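Local coordinates for BRAMP domain protein (Streptomyces davawensis, PDB 5MLD) that catalyses the replacement of the C-8 methyl group of riboflavin-5'-phosphate by an amino group, the step that yields 8-demethyl-8-aminoriboflavin-5'-phosphate in roseoflavin biosynthesis, at the interface of chains A and B. Sequence-based numbering; all coordinates share one arbitrary frame. Chains: chain A/B, BRAMP domain protein.

The interface of chains A and B. Residues chain A 239-241, 244; chain B 170-172.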
# COMPACT_ATOMS: atom_id res chain seq x y z
N ARG A 239 5.82 13.57 15.75
CA ARG A 239 6.50 14.07 14.57
C ARG A 239 7.93 13.54 14.50
O ARG A 239 8.59 13.30 15.52
CB ARG A 239 6.51 15.60 14.57
CG ARG A 239 7.69 16.14 15.33
CD ARG A 239 7.87 17.59 15.12
NE ARG A 239 8.37 17.92 13.79
CZ ARG A 239 9.11 18.99 13.53
NH1 ARG A 239 9.45 19.82 14.51
NH2 ARG A 239 9.52 19.22 12.29
N TYR A 240 8.41 13.35 13.28
CA TYR A 240 9.69 12.70 13.07
C TYR A 240 10.84 13.67 13.28
O TYR A 240 10.78 14.82 12.84
CB TYR A 240 9.75 12.10 11.66
CG TYR A 240 8.77 10.95 11.50
CD1 TYR A 240 9.01 9.72 12.10
CD2 TYR A 240 7.59 11.11 10.78
CE1 TYR A 240 8.12 8.67 11.98
CE2 TYR A 240 6.68 10.04 10.65
CZ TYR A 240 6.96 8.83 11.26
OH TYR A 240 6.08 7.78 11.14
N LYS A 241 11.87 13.20 13.97
CA LYS A 241 13.11 13.95 14.15
C LYS A 241 14.29 13.02 13.93
O LYS A 241 14.54 12.12 14.74
CB LYS A 241 13.17 14.60 15.54
CG LYS A 241 12.07 15.63 15.78
CD LYS A 241 12.40 16.53 16.96
CE LYS A 241 11.26 17.48 17.30
NZ LYS A 241 10.16 16.83 18.09
N GLN A 244 18.13 13.84 17.28
CA GLN A 244 17.50 14.12 18.56
C GLN A 244 18.48 14.49 19.66
O GLN A 244 18.04 14.97 20.71
CB GLN A 244 16.62 12.94 19.00
CG GLN A 244 15.42 12.77 18.07
CD GLN A 244 14.35 11.81 18.58
OE1 GLN A 244 14.24 11.56 19.78
NE2 GLN A 244 13.56 11.28 17.65
N THR B 170 9.80 8.09 16.84
CA THR B 170 10.00 9.32 16.08
C THR B 170 11.38 9.42 15.45
O THR B 170 11.64 10.38 14.72
CB THR B 170 9.81 10.55 16.98
OG1 THR B 170 10.84 10.57 17.98
CG2 THR B 170 8.46 10.55 17.65
N GLY B 171 12.26 8.47 15.72
CA GLY B 171 13.64 8.55 15.29
C GLY B 171 14.53 8.27 16.50
O GLY B 171 14.03 7.77 17.50
N PRO B 172 15.82 8.61 16.43
CA PRO B 172 16.45 9.36 15.34
C PRO B 172 16.75 8.51 14.10
O PRO B 172 16.35 7.34 14.01
CB PRO B 172 17.76 9.84 15.98
CG PRO B 172 18.12 8.69 16.89
CD PRO B 172 16.79 8.26 17.48
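A:Gln244 and A:Lys241 grip B:Thr170 by hydrogen bonds to its side chain and its backbone. The backbone bond runs from the amide N of A:Lys241 to the carbonyl O of B:Thr170, 2.9 Å long and nearly straight (165° at the hydrogen). In the second, the side-chain amide NE2 of A:Gln244 donates to the hydroxyl OG1 of B:Thr170 over 2.8 Å. This bond is more bent, and the hydroxyl lies 26° out of the amide plane.

Within chain A the same NE2 also donates to the carbonyl O of A:Lys241, at 3.2 Å. That oxygen lies close to the amide plane and offers a lone pair in its own carbonyl plane. The A:Lys241 carbonyl can only accept, so it settles that the NH2 end of the amide points this way; the threonine hydroxyl alone could face either end. Together the two bonds should restrict rotation of the amide. The A:Gln244 side chain, extended beyond CG, meets the B:Thr170 side chain at about a right angle. In B:Thr170 the hydroxyl sits between the backbone N and the carbonyl carbon (chi1 65°), which turns OG1 to A:Gln244 and leaves the methyl CG2 beside the carbonyl O of A:Arg239, at 3.5 Å.

Van der Waals contacts add to these bonds. CB of B:Thr170 packs 3.3 Å from the same A:Arg239 O, and ring atom CD1 of A:Tyr240 lies 3.8 Å from the O of B:Thr170. NE2 of A:Gln244 also passes close to the carbonyl carbon of B:Gly171, while CA of B:Pro172, which follows a cis peptide bond, approaches the A:Lys241 O at 3.4 Å.

Both segments are loops. The chain A stretch lies beyond strand 226-230 in the C-terminal arm, which reaches over the partner subunit; the chain B stretch lies in the loop between strand 161-164 and 3-10 helix 179-181. A:Tyr240 is part of the FMN-binding site, so fixing the backbone next to it may help place this residue for the flavin. Two-fold symmetry repeats the patch with the chains exchanged, within the homotetramer of this flavodoxin-like enzyme.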